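Local coordinates for leucine aminopeptidase 2, chloroplastic (Streptomyces sp. BC16019, PDB 5LHJ), which is an M17-family metalloaminopeptidase of bottromycin maturation that binds manganese and probably removes N-terminal amino acids from a precursor peptide, at residues P193-A197 with P312-N316; K261-S267 with M281-G287. All blocks are in the same frame, centred on the assembly; numbering follows the deposited sequence.

Contact 1: residues P193-A197 with P312-N316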
loop_
_atom_site.group_PDB
_atom_site.type_symbol
_atom_site.label_atom_id
_atom_site.label_comp_id
_atom_site.label_asym_id
_atom_site.label_seq_id
_atom_site.Cartn_x
_atom_site.Cartn_y
_atom_site.Cartn_z
ATOM N N PRO A 193 9.022 19.086 26.219
ATOM C CA PRO A 193 8.585 18.776 27.588
ATOM C C PRO A 193 9.167 19.713 28.666
ATOM O O PRO A 193 8.395 20.196 29.495
ATOM C CB PRO A 193 8.979 17.305 27.772
ATOM C CG PRO A 193 9.002 16.759 26.362
ATOM C CD PRO A 193 9.526 17.885 25.517
ATOM N N PRO A 194 10.482 20.004 28.636
ATOM C CA PRO A 194 10.973 20.994 29.620
ATOM C C PRO A 194 10.356 22.390 29.497
ATOM O O PRO A 194 10.046 23.021 30.514
ATOM C CB PRO A 194 12.483 21.039 29.331
ATOM C CG PRO A 194 12.785 19.682 28.810
ATOM C CD PRO A 194 11.612 19.410 27.895
ATOM N N ALA A 195 10.163 22.868 28.269
ATOM C CA ALA A 195 9.547 24.176 28.036
ATOM C C ALA A 195 8.084 24.220 28.482
ATOM O O ALA A 195 7.627 25.205 29.080
ATOM C CB ALA A 195 9.656 24.554 26.571
ATOM N N PHE A 196 7.360 23.132 28.215
ATOM C CA PHE A 196 5.966 23.001 28.655
ATOM C C PHE A 196 5.879 23.021 30.186
ATOM O O PHE A 196 5.050 23.745 30.746
ATOM C CB PHE A 196 5.333 21.737 28.022
ATOM C CG PHE A 196 3.823 21.650 28.092
ATOM C CD1 PHE A 196 3.004 22.682 28.570
ATOM C CD2 PHE A 196 3.205 20.484 27.632
ATOM C CE1 PHE A 196 1.622 22.535 28.607
ATOM C CE2 PHE A 196 1.824 20.355 27.643
ATOM C CZ PHE A 196 1.035 21.375 28.133
ATOM N N ALA A 197 6.755 22.284 30.861
ATOM C CA ALA A 197 6.791 22.310 32.326
ATOM C C ALA A 197 7.053 23.742 32.840
ATOM O O ALA A 197 6.389 24.193 33.776
ATOM C CB ALA A 197 7.837 21.347 32.858
ATOM N N PRO A 312 1.979 14.104 32.710
ATOM C CA PRO A 312 3.194 13.507 32.146
ATOM C C PRO A 312 3.510 14.079 30.764
ATOM O O PRO A 312 2.636 14.078 29.874
ATOM C CB PRO A 312 2.836 12.024 32.063
ATOM C CG PRO A 312 1.355 12.011 31.838
ATOM C CD PRO A 312 0.819 13.198 32.599
ATOM N N LEU A 313 4.743 14.561 30.599
ATOM C CA LEU A 313 5.183 15.268 29.397
ATOM C C LEU A 313 6.389 14.566 28.783
ATOM O O LEU A 313 7.367 14.310 29.473
ATOM C CB LEU A 313 5.549 16.718 29.746
ATOM C CG LEU A 313 4.611 17.501 30.664
ATOM C CD1 LEU A 313 5.130 18.920 30.853
ATOM C CD2 LEU A 313 3.202 17.571 30.113
ATOM N N ALA A 314 6.323 14.264 27.491
ATOM C CA ALA A 314 7.422 13.571 26.802
ATOM C C ALA A 314 7.304 13.693 25.296
ATOM O O ALA A 314 6.254 14.069 24.783
ATOM C CB ALA A 314 7.454 12.099 27.202
ATOM N N GLU A 315 8.397 13.392 24.595
ATOM C CA GLU A 315 8.370 13.157 23.149
ATOM C C GLU A 315 8.497 11.656 22.872
ATOM O O GLU A 315 9.163 10.957 23.616
ATOM C CB GLU A 315 9.514 13.860 22.431
ATOM C CG GLU A 315 9.490 15.377 22.413
ATOM C CD GLU A 315 10.558 15.964 21.494
ATOM O OE1 GLU A 315 11.556 15.266 21.175
ATOM O OE2 GLU A 315 10.415 17.135 21.084
ATOM N N ASN A 316 7.857 11.181 21.807
ATOM C CA ASN A 316 8.006 9.799 21.330
ATOM C C ASN A 316 8.771 9.837 19.994
ATOM O O ASN A 316 8.200 10.210 18.966
ATOM C CB ASN A 316 6.619 9.166 21.156
ATOM C CG ASN A 316 6.675 7.671 20.832
ATOM O OD1 ASN A 316 7.663 7.001 21.102
ATOM N ND2 ASN A 316 5.599 7.152 20.273
#
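Helix-on-sheet packing of the alpha/beta catalytic domain of M17 aminopeptidases joins these segments: the first turn of helix 193-207 lies against the end of strand 306-316. Their axes approach to 7.9 Å and run nearly antiparallel, at 157°. Pro-193 opens the helix, a place that suits proline because its nitrogen owes no hydrogen bond to an earlier turn. Its compact ring rests on the strand backbone, with Pro-193 CG 3.6 Å from Ala-314 CA, while Pro-193 CB meets Leu-313 CB at 4.0 Å. The ring also reaches the aliphatic part of Glu-315, Pro-193 CD lying 4.0 Å from Glu-315 CG; the carboxylate beyond hydrogen-bonds Ser-234 and forms a salt bridge with Arg-324 of a second subunit. Ala-314 points its methyl away from the helix, onto Leu-227 of helix 225-231, so the two faces of the strand are covered by different helices. Pro-194 likewise turns from the strand and packs on Arg-239. Three residues after Pro-193, nearly one turn on, Phe-196, with chi1 in the t well, brings its large apolar ring back to the strand, Phe-196 CD2 touching Leu-313 CD2 at 3.8 Å. Branched Leu-313 also sends CD1, 4.1 Å from Phe-196 CD2, to the turn itself. Ala-197 is small enough to let it in: Leu-313 CD1 lies 3.7 Å from Ala-197 N and 3.8 Å from Pro-193 O, the two ends of a 3.0 Å helical hydrogen bond.

Contact 2: residues K261-S267 with M281-G287; sequences KGVTFDS and MKADMGG
Segments 261-267 and 281-287 run past each other in opposite directions, with Lys-261 facing Gly-287, Gly-262 facing Met-285 (CA to CA 4.0 Å), Phe-265 facing Lys-282 and Asp-266 facing Met-281. Gly-262 and Val-263 lie in one short strand piece, Phe-265 and Asp-266 in another, with a corner at Thr-264 (phi/psi -73/-27); the second segment is a loop that passes through a type I turn, Ala-283 to Gly-286, into helix 286-301, with Met-285 as N-cap. Met-281 holds one end. Its O accepts a hydrogen bond from Asp-266 N at 2.9 Å, and its long, flexible side chain (m, t, t) follows the Phe-265 ring: Met-281 CB is 3.3 Å from Phe-265 CE1, and SD lies 4.6 Å from the ring centroid in an oblique Met-aromatic contact. Lys-261 holds the other end. Its fully extended chain (all t) carries NZ to Asp-284 OD1, a 3.2 Å salt bridge; Thr-373 hydrogen-bonds Lys-261 NZ through its O and Asp-284 OD1 through its OG1. Water 1 joins Lys-261 O (2.9 Å), Asp-284 O (3.1 Å) and Gly-287 N (2.9 Å); a CB on Gly-287 would crowd Lys-261 N. Between them, Asp-284 O takes a weak 3.3 Å bond from Val-263 N, while its carboxylate, at chi1 -94°, points to that of Asp-266, OD2 to OD2 3.6 Å. Two acidic groups this close suit cation binding; Lys-273 pairs with Asp-266 in this manganese-free chain. In the metal-bound enzyme Lys-261, Asp-266 and Asp-284 bind manganese 1, and Asp-266 also binds manganese 2: the two-metal active site of the M17 aminopeptidases.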
loop_
_atom_site.group_PDB
_atom_site.type_symbol
_atom_site.label_atom_id
_atom_site.label_comp_id
_atom_site.label_asym_id
_atom_site.label_seq_id
_atom_site.Cartn_x
_atom_site.Cartn_y
_atom_site.Cartn_z
ATOM N N LYS A 261 -2.761 13.757 29.137
ATOM C CA LYS A 261 -1.655 13.246 28.313
ATOM C C LYS A 261 -0.898 14.380 27.620
ATOM O O LYS A 261 -1.481 15.107 26.821
ATOM C CB LYS A 261 -2.170 12.251 27.257
ATOM C CG LYS A 261 -1.126 11.729 26.262
ATOM C CD LYS A 261 -1.784 11.034 25.064
ATOM C CE LYS A 261 -0.803 10.911 23.916
ATOM N NZ LYS A 261 -1.371 10.197 22.762
ATOM N N GLY A 262 0.396 14.511 27.929
ATOM C CA GLY A 262 1.227 15.577 27.375
ATOM C C GLY A 262 2.367 15.133 26.475
ATOM O O GLY A 262 3.515 15.533 26.691
ATOM N N VAL A 263 2.065 14.366 25.430
ATOM C CA VAL A 263 3.110 13.990 24.474
ATOM C C VAL A 263 3.262 15.155 23.498
ATOM O O VAL A 263 2.417 15.374 22.648
ATOM C CB VAL A 263 2.826 12.642 23.767
ATOM C CG1 VAL A 263 3.932 12.313 22.766
ATOM C CG2 VAL A 263 2.729 11.539 24.808
ATOM N N THR A 264 4.342 15.913 23.656
ATOM C CA THR A 264 4.549 17.141 22.907
ATOM C C THR A 264 4.916 16.926 21.441
ATOM O O THR A 264 4.656 17.792 20.608
ATOM C CB THR A 264 5.591 18.047 23.585
ATOM O OG1 THR A 264 6.855 17.373 23.663
ATOM C CG2 THR A 264 5.113 18.407 25.000
ATOM N N PHE A 265 5.525 15.785 21.134
ATOM C CA PHE A 265 5.703 15.366 19.755
ATOM C C PHE A 265 5.661 13.845 19.704
ATOM O O PHE A 265 6.392 13.185 20.436
ATOM C CB PHE A 265 7.013 15.880 19.161
ATOM C CG PHE A 265 7.178 15.504 17.723
ATOM C CD1 PHE A 265 6.414 16.116 16.745
ATOM C CD2 PHE A 265 8.015 14.470 17.370
ATOM C CE1 PHE A 265 6.514 15.725 15.421
ATOM C CE2 PHE A 265 8.141 14.077 16.046
ATOM C CZ PHE A 265 7.384 14.690 15.076
ATOM N N ASP A 266 4.784 13.308 18.854
ATOM C CA ASP A 266 4.648 11.873 18.678
ATOM C C ASP A 266 4.909 11.488 17.214
ATOM O O ASP A 266 4.052 11.682 16.347
ATOM C CB ASP A 266 3.256 11.425 19.113
ATOM C CG ASP A 266 3.022 9.954 18.887
ATOM O OD1 ASP A 266 4.005 9.193 18.791
ATOM O OD2 ASP A 266 1.843 9.568 18.781
ATOM N N SER A 267 6.080 10.907 16.973
ATOM C CA SER A 267 6.454 10.399 15.660
ATOM C C SER A 267 5.960 8.978 15.409
ATOM O O SER A 267 6.179 8.462 14.315
ATOM C CB SER A 267 7.981 10.357 15.536
ATOM O OG SER A 267 8.465 9.245 16.269
ATOM N N MET A 281 1.360 15.822 14.543
ATOM C CA MET A 281 2.198 15.091 15.507
ATOM C C MET A 281 2.541 15.903 16.771
ATOM O O MET A 281 2.921 15.324 17.807
ATOM C CB MET A 281 3.488 14.619 14.830
ATOM C CG MET A 281 3.303 13.544 13.771
ATOM S SD MET A 281 4.887 13.101 13.014
ATOM C CE MET A 281 4.362 11.775 11.931
ATOM N N LYS A 282 2.422 17.229 16.653
ATOM C CA LYS A 282 2.529 18.178 17.784
ATOM C C LYS A 282 1.266 18.299 18.679
ATOM O O LYS A 282 1.341 18.955 19.739
ATOM C CB LYS A 282 2.871 19.591 17.256
ATOM C CG LYS A 282 1.751 20.264 16.443
ATOM C CD LYS A 282 2.065 21.716 16.094
ATOM C CE LYS A 282 0.901 22.344 15.332
ATOM N NZ LYS A 282 1.192 23.731 14.880
ATOM N N ALA A 283 0.133 17.728 18.235
ATOM C CA ALA A 283 -1.201 17.872 18.879
ATOM C C ALA A 283 -1.557 16.767 19.898
ATOM O O ALA A 283 -2.655 16.738 20.503
ATOM C CB ALA A 283 -2.260 17.918 17.814
ATOM N N ASP A 284 -0.621 15.861 20.118
ATOM C CA ASP A 284 -0.841 14.786 21.058
ATOM C C ASP A 284 -0.615 15.185 22.528
ATOM O O ASP A 284 -0.566 14.328 23.397
ATOM C CB ASP A 284 -0.063 13.534 20.641
ATOM C CG ASP A 284 -0.922 12.593 19.801
ATOM O OD1 ASP A 284 -1.997 12.173 20.292
ATOM O OD2 ASP A 284 -0.551 12.286 18.651
ATOM N N MET A 285 -0.532 16.489 22.784
ATOM C CA MET A 285 -0.549 17.036 24.162
ATOM C C MET A 285 -1.856 17.810 24.413
ATOM O O MET A 285 -1.960 18.566 25.387
ATOM C CB MET A 285 0.700 17.891 24.422
ATOM C CG MET A 285 1.160 18.798 23.283
ATOM S SD MET A 285 -0.072 19.907 22.597
ATOM C CE MET A 285 -0.263 21.065 23.952
ATOM N N GLY A 286 -2.874 17.576 23.570
ATOM C CA GLY A 286 -4.176 18.244 23.698
ATOM C C GLY A 286 -4.880 17.956 25.020
ATOM O O GLY A 286 -5.594 18.820 25.546
ATOM N N GLY A 287 -4.677 16.765 25.566
ATOM C CA GLY A 287 -5.256 16.405 26.867
ATOM C C GLY A 287 -4.632 17.181 28.022
ATOM O O GLY A 287 -5.348 17.736 28.879
HETATM O O HOH W 1 -3.316 14.355 24.736
HETATM O O HOH W 2 1.074 12.001 16.412
#

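Overall arrangement
The two contacts, with centres 9 Å apart, meet through strand 306-316, which pairs in parallel with strands 255-263 and 265-266. Asn-316 N of contact 1 lies 2.8 Å from Phe-265 O of contact 2, a probable hydrogen bond, and Asn-316 ND2 hydrogen-bonds the carboxylate of the manganese ligand Asp-266. At the corner, Thr-264 OG1 packs 3.3 Å from Pro-193 CD, so the start of helix 193-207 covers the bend. Contact 2 contributes metal ligands, joined by Asp-343 and Glu-345; contact 1 supplies none of the ligands but lies beside the site in the same sheet, with Glu-315 and Asp-266 about 7 Å apart between nearest side-chain atoms. Along the chain, contact 2 nests within contact 1's loop.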